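Local coordinates for methylmalonyl-CoA carboxyltransferase 12S subunit (Propionibacterium freudenreichii, PDB 1ON3), which transfers the carboxyl group of methylmalonyl-CoA to the biotin of the 1.3S subunit, forming propanoyl-CoA and carboxylated biotin, as the hexameric core of transcarboxylase, at the interface of chains A and B and the interface of chains A and C. Sequence-based numbering; all coordinates share one arbitrary frame. Chains: chain A/B/C, Methylmalonyl-CoA carboxyltransferase 12S subunit.

Contact 1: the interface of chains A and B. Residues chain A 279, 282, 284, 431-433, 490-492; chain B 12, 15-16, 19.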
# COMPACT_ATOMS: atom_id res chain seq x y z
N ARG A 279 -40.68 12.42 26.20
CA ARG A 279 -40.53 13.43 27.25
C ARG A 279 -40.92 12.93 28.64
O ARG A 279 -40.44 13.45 29.65
CB ARG A 279 -41.38 14.66 26.96
CG ARG A 279 -40.94 15.51 25.79
CD ARG A 279 -41.96 16.61 25.54
NE ARG A 279 -41.69 17.33 24.30
CZ ARG A 279 -42.59 18.06 23.66
NH1 ARG A 279 -43.82 18.18 24.14
NH2 ARG A 279 -42.26 18.68 22.53
N VAL A 282 -38.34 9.48 31.23
CA VAL A 282 -37.28 9.72 32.20
C VAL A 282 -37.72 10.74 33.24
O VAL A 282 -37.95 11.91 32.92
CB VAL A 282 -36.00 10.23 31.52
CG1 VAL A 282 -34.91 10.47 32.56
CG2 VAL A 282 -35.54 9.22 30.46
N ILE A 284 -37.80 13.53 36.05
CA ILE A 284 -36.93 14.68 36.32
C ILE A 284 -36.29 14.45 37.69
O ILE A 284 -35.26 15.06 38.02
CB ILE A 284 -37.74 16.01 36.32
CG1 ILE A 284 -38.17 16.36 34.90
CG2 ILE A 284 -36.91 17.15 36.90
CD1 ILE A 284 -37.02 16.47 33.91
N TRP A 431 -30.30 15.73 26.57
CA TRP A 431 -31.72 15.95 26.81
C TRP A 431 -31.73 17.10 27.84
O TRP A 431 -30.68 17.41 28.42
CB TRP A 431 -32.36 14.71 27.43
CG TRP A 431 -32.87 13.74 26.43
CD1 TRP A 431 -32.51 13.65 25.11
CD2 TRP A 431 -33.86 12.74 26.65
NE1 TRP A 431 -33.23 12.64 24.50
CE2 TRP A 431 -34.06 12.06 25.43
CE3 TRP A 431 -34.60 12.34 27.78
CZ2 TRP A 431 -34.97 11.01 25.30
CZ3 TRP A 431 -35.50 11.29 27.64
CH2 TRP A 431 -35.67 10.64 26.41
N PRO A 432 -32.88 17.75 28.07
CA PRO A 432 -32.95 18.86 29.03
C PRO A 432 -32.69 18.42 30.47
O PRO A 432 -32.51 19.24 31.37
CB PRO A 432 -34.37 19.41 28.84
CG PRO A 432 -34.71 19.02 27.42
CD PRO A 432 -34.16 17.61 27.35
N SER A 433 -32.70 17.11 30.68
CA SER A 433 -32.46 16.52 31.99
C SER A 433 -31.05 15.94 32.13
O SER A 433 -30.73 15.27 33.13
CB SER A 433 -33.49 15.41 32.25
OG SER A 433 -33.53 14.50 31.16
N ILE A 490 -31.37 19.15 23.31
CA ILE A 490 -32.53 18.86 22.49
C ILE A 490 -33.78 18.46 23.24
O ILE A 490 -33.73 18.07 24.40
CB ILE A 490 -32.22 17.70 21.52
CG1 ILE A 490 -32.09 16.39 22.32
CG2 ILE A 490 -30.91 17.97 20.77
CD1 ILE A 490 -31.95 15.16 21.45
N ASP A 491 -34.89 18.57 22.54
CA ASP A 491 -36.20 18.18 23.04
C ASP A 491 -36.18 16.66 22.93
O ASP A 491 -35.91 16.12 21.85
CB ASP A 491 -37.28 18.76 22.12
CG ASP A 491 -38.69 18.24 22.43
OD1 ASP A 491 -39.63 18.71 21.76
OD2 ASP A 491 -38.86 17.36 23.31
N PRO A 492 -36.44 15.95 24.04
CA PRO A 492 -36.45 14.49 24.03
C PRO A 492 -37.30 13.92 22.90
O PRO A 492 -37.04 12.81 22.42
CB PRO A 492 -37.01 14.15 25.41
CG PRO A 492 -36.44 15.25 26.27
CD PRO A 492 -36.69 16.47 25.39
N MET B 12 -40.40 18.19 32.45
CA MET B 12 -39.68 18.06 31.19
C MET B 12 -40.32 19.00 30.16
O MET B 12 -39.62 19.65 29.39
CB MET B 12 -39.73 16.61 30.70
CG MET B 12 -38.84 16.32 29.49
SD MET B 12 -37.06 16.55 29.80
CE MET B 12 -36.65 14.99 30.57
N ARG B 15 -39.12 22.40 30.76
CA ARG B 15 -37.73 22.54 30.34
C ARG B 15 -37.62 22.61 28.83
O ARG B 15 -36.73 23.27 28.29
CB ARG B 15 -36.90 21.37 30.87
CG ARG B 15 -36.77 21.36 32.38
CD ARG B 15 -35.67 20.44 32.83
NE ARG B 15 -35.62 20.33 34.28
CZ ARG B 15 -34.58 19.84 34.96
NH1 ARG B 15 -33.50 19.42 34.31
NH2 ARG B 15 -34.63 19.77 36.28
N VAL B 16 -38.54 21.94 28.13
CA VAL B 16 -38.54 21.97 26.68
C VAL B 16 -38.95 23.35 26.18
O VAL B 16 -38.42 23.84 25.18
CB VAL B 16 -39.49 20.89 26.10
CG1 VAL B 16 -39.82 21.18 24.64
CG2 VAL B 16 -38.83 19.52 26.22
N LEU B 19 -36.04 25.65 26.78
CA LEU B 19 -35.02 25.43 25.76
C LEU B 19 -35.36 26.23 24.51
O LEU B 19 -34.49 26.88 23.92
CB LEU B 19 -34.96 23.94 25.43
CG LEU B 19 -34.07 23.46 24.27
CD1 LEU B 19 -32.62 23.88 24.49
CD2 LEU B 19 -34.19 21.94 24.16
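The N-terminal helix 12-27 of one 12S subunit, a carboxyltransferase-family chain, lies with its first two turns against loops of the C-terminal carboxyltransferase region of its neighbour in the hexamer. B:Met12 hides 109 Å², the most in this patch. Its CG stands anti to the backbone N (chi1 -172°), and bends at chi2 and chi3 fold the thioether inward. The sulfur meets A:Pro492 tip to tip, SD to CG 3.8 Å, and crosses A:Pro432 at about a right angle. The methyl CE touches A:Ile284 CD1 (3.7 Å) and A:Ser433 CB (3.6 Å).

One turn on, the extended B:Arg15 lays its CB against A:Pro432 CB and gives a hydrogen bond from NH1 to the carbonyl A:Pro432 O (3.1 Å, 154° at H). The acceptor lies in the guanidinium plane, whereas the donor stands above the carbonyl plane, off its lone pairs. A:Ile284 meets the guanidinium tip to tip, CG2 near NH2 and CD1 over one face, toward the rim.

B:Val16 sets both methyls against the A:Asp491 carboxylate, CG2 being 3.6 Å from OD2. That carboxylate is held flat by a side-on, nearly coplanar pair from A:Arg279: NE to OD2 at 3.0 Å (172° at H) and NH2 to OD1 at 2.7 Å, both on syn lone pairs. This intrachain salt bridge should largely neutralise the charge. B:Leu19 CD2 continues the helix contact onto the A:Ile490 backbone, 3.6 Å from its C.

Contact 2: the interface of chains A and C. Residues chain A 348, 351-352, 386-387, 390, 521, 523; chain C 348, 386-387, 390, 521-523.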
# COMPACT_ATOMS: atom_id res chain seq x y z
N ASP A 348 -17.61 -5.75 30.60
CA ASP A 348 -17.30 -6.80 29.64
C ASP A 348 -18.36 -6.88 28.54
O ASP A 348 -18.05 -7.01 27.35
CB ASP A 348 -17.22 -8.17 30.31
CG ASP A 348 -15.95 -8.36 31.12
OD1 ASP A 348 -14.90 -7.76 30.78
OD2 ASP A 348 -16.01 -9.15 32.09
N ALA A 351 -18.07 -3.74 26.24
CA ALA A 351 -16.85 -3.76 25.43
C ALA A 351 -16.87 -4.80 24.32
O ALA A 351 -16.46 -4.50 23.20
CB ALA A 351 -15.62 -3.97 26.34
N GLU A 352 -17.36 -6.00 24.61
CA GLU A 352 -17.40 -7.03 23.59
C GLU A 352 -18.31 -6.63 22.42
O GLU A 352 -18.00 -6.89 21.26
CB GLU A 352 -17.88 -8.36 24.16
CG GLU A 352 -17.92 -9.46 23.09
CD GLU A 352 -18.64 -10.73 23.54
OE1 GLU A 352 -19.79 -10.63 24.00
OE2 GLU A 352 -18.05 -11.82 23.40
N ARG A 386 -9.20 -2.71 35.54
CA ARG A 386 -8.89 -3.27 34.23
C ARG A 386 -10.11 -3.67 33.41
O ARG A 386 -10.03 -3.76 32.18
CB ARG A 386 -7.93 -4.45 34.36
CG ARG A 386 -8.47 -5.60 35.18
CD ARG A 386 -7.34 -6.54 35.60
NE ARG A 386 -7.79 -7.52 36.57
CZ ARG A 386 -8.38 -8.67 36.25
NH1 ARG A 386 -8.58 -8.99 34.98
NH2 ARG A 386 -8.78 -9.50 37.21
N HIS A 387 -11.25 -3.92 34.07
CA HIS A 387 -12.47 -4.29 33.35
C HIS A 387 -13.17 -3.06 32.77
O HIS A 387 -13.61 -3.08 31.63
CB HIS A 387 -13.46 -5.04 34.26
CG HIS A 387 -13.07 -6.46 34.54
ND1 HIS A 387 -12.13 -6.81 35.48
CD2 HIS A 387 -13.47 -7.62 33.96
CE1 HIS A 387 -11.95 -8.12 35.46
NE2 HIS A 387 -12.75 -8.64 34.54
N LYS A 390 -11.83 -1.64 29.55
CA LYS A 390 -12.24 -2.27 28.30
C LYS A 390 -13.22 -1.43 27.50
O LYS A 390 -13.19 -1.45 26.27
CB LYS A 390 -12.86 -3.65 28.56
CG LYS A 390 -11.89 -4.66 29.14
CD LYS A 390 -12.56 -6.01 29.39
CE LYS A 390 -11.68 -6.87 30.30
NZ LYS A 390 -12.25 -8.24 30.51
N PHE A 521 -5.51 -4.68 24.30
CA PHE A 521 -6.83 -4.72 24.92
C PHE A 521 -6.78 -5.23 26.36
O PHE A 521 -6.23 -6.30 26.62
CB PHE A 521 -7.74 -5.61 24.07
CG PHE A 521 -9.16 -5.63 24.53
CD1 PHE A 521 -9.75 -6.82 24.94
CD2 PHE A 521 -9.93 -4.47 24.53
CE1 PHE A 521 -11.09 -6.85 25.34
CE2 PHE A 521 -11.26 -4.50 24.93
CZ PHE A 521 -11.84 -5.69 25.33
N CYS A 523 -7.31 -7.15 29.74
CA CYS A 523 -7.78 -8.49 30.02
C CYS A 523 -8.51 -8.54 31.36
O CYS A 523 -9.59 -9.17 31.40
CB CYS A 523 -6.61 -9.47 30.01
SG CYS A 523 -5.88 -9.69 28.38
OXT CYS A 523 -8.01 -7.96 32.34
N ASP C 348 -5.82 -14.63 32.19
CA ASP C 348 -5.70 -13.20 31.97
C ASP C 348 -4.23 -12.75 31.97
O ASP C 348 -3.80 -11.96 31.11
CB ASP C 348 -6.44 -12.43 33.06
CG ASP C 348 -7.93 -12.36 32.82
OD1 ASP C 348 -8.35 -12.57 31.66
OD2 ASP C 348 -8.68 -12.07 33.78
N ARG C 386 -14.72 -18.04 28.73
CA ARG C 386 -14.33 -16.84 28.00
C ARG C 386 -12.94 -16.31 28.41
O ARG C 386 -12.20 -15.79 27.57
CB ARG C 386 -15.40 -15.75 28.15
CG ARG C 386 -15.73 -15.36 29.58
CD ARG C 386 -17.02 -14.58 29.64
NE ARG C 386 -17.43 -14.31 31.02
CZ ARG C 386 -16.98 -13.30 31.76
NH1 ARG C 386 -16.10 -12.44 31.26
NH2 ARG C 386 -17.40 -13.17 33.02
N HIS C 387 -12.56 -16.46 29.68
CA HIS C 387 -11.25 -15.98 30.13
C HIS C 387 -10.15 -16.91 29.56
O HIS C 387 -9.10 -16.45 29.10
CB HIS C 387 -11.16 -15.91 31.68
CG HIS C 387 -11.83 -14.71 32.31
ND1 HIS C 387 -13.18 -14.66 32.59
CD2 HIS C 387 -11.32 -13.53 32.76
CE1 HIS C 387 -13.47 -13.51 33.18
NE2 HIS C 387 -12.36 -12.80 33.30
N LYS C 390 -9.01 -16.38 25.97
CA LYS C 390 -8.06 -15.29 25.76
C LYS C 390 -6.66 -15.80 25.41
O LYS C 390 -5.97 -15.19 24.59
CB LYS C 390 -8.00 -14.38 26.98
CG LYS C 390 -9.31 -13.66 27.29
CD LYS C 390 -9.18 -12.77 28.52
CE LYS C 390 -10.54 -12.24 28.94
NZ LYS C 390 -10.48 -11.23 30.05
N PHE C 521 -11.38 -10.10 20.45
CA PHE C 521 -10.68 -10.60 21.64
C PHE C 521 -11.67 -10.86 22.79
O PHE C 521 -12.39 -9.97 23.23
CB PHE C 521 -9.61 -9.59 22.07
CG PHE C 521 -8.66 -10.13 23.11
CD1 PHE C 521 -8.98 -10.08 24.46
CD2 PHE C 521 -7.46 -10.71 22.73
CE1 PHE C 521 -8.12 -10.61 25.42
CE2 PHE C 521 -6.59 -11.25 23.68
CZ PHE C 521 -6.92 -11.19 25.03
N PRO C 522 -11.71 -12.10 23.29
CA PRO C 522 -12.64 -12.40 24.39
C PRO C 522 -12.55 -11.41 25.56
O PRO C 522 -11.47 -10.91 25.89
CB PRO C 522 -12.24 -13.81 24.79
CG PRO C 522 -11.77 -14.41 23.47
CD PRO C 522 -10.92 -13.28 22.93
N CYS C 523 -13.69 -11.14 26.19
CA CYS C 523 -13.73 -10.23 27.33
C CYS C 523 -13.94 -11.00 28.63
O CYS C 523 -13.11 -10.81 29.55
CB CYS C 523 -14.85 -9.20 27.16
SG CYS C 523 -14.48 -7.97 25.88
OXT CYS C 523 -14.92 -11.77 28.70
O HOH W 1 -10.53 -9.10 28.15
O HOH W 2 -13.82 -10.35 32.08
O HOH W 3 -9.27 -12.19 36.48
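C:Cys523, the C-terminal residue, hides 93 Å² against chain A, and with A:Phe521 (58 Å²) and A:Cys523 (48 Å²) it forms part of a two-fold symmetric interface in which the chain ends of two 12S subunits meet. SG of C:Cys523, anti to its carbonyl carbon (chi1 -72°), reaches the edge of the A:Phe521 ring in plane, 3.5 Å from CZ, and also rests on A:Glu352 CB. In the twin contact A:Cys523 SG lies 3.8 Å from C:Phe521 CZ. The two phenyl rings cross obliquely and touch rim to rim through their CD1 atoms.

The terminal carboxylates are gripped from both chains. In each chain Arg386 NH1 donates to its own Cys523 OXT nearly within the guanidinium plane, with 150° at H. The other oxygen takes lysine amino groups from both subunits: A:Cys523 O is 2.6 Å from C:Lys390 NZ and 3.0 Å from A:Lys390 NZ, and C:Cys523 O is 2.9 Å from A:Lys390 NZ. The two extended lysines thus come tip to tip, NZ to NZ 3.5 Å, a like-charge approach if both are charged, which the carboxylates probably offset. A:Asp348 OD1 also receives A:Lys390 NZ, at 2.7 Å from above the carboxylate plane, and its OD2 forms a long salt bridge with C:Arg386 NH1, weak as a hydrogen bond; the carboxylate and guanidinium planes are 64° apart. Water 1 bridges both lysine NZ atoms and C:Pro522 O. Water 2 joins A:Asp348 OD2 to C:Cys523 O, and water 3 joins A:Arg386 NH2 to C:Asp348 OD2.

A:His387 CE1 lies 3.4 Å above one face of the A:Arg386 guanidinium, toward its rim. Helix 344-359 supplies Asp348, helix 384-397 supplies Arg386, His387 and Lys390, and the C-terminal loop of each chain inserts between the subunits.

About 36 Å separates the C-alpha centres of contact 1 and contact 2, and no residue is common to both. On chain A the loops and short 3-10 turns of contact 1, around 276-284, 431-433 and 490-492, and helices 344-359 and 384-397 of contact 2 belong to the C-terminal carboxyltransferase region; contact 2 adds the chain end. Contact 1 takes an N-terminal helix from B, whereas in contact 2 both chains bring their C-terminal tails and the same two helices, as its two-fold interface requires; that of contact 1 is not an exact two-fold. One subunit therefore joins two different neighbours through separate surfaces, consistent with homohexamer assembly.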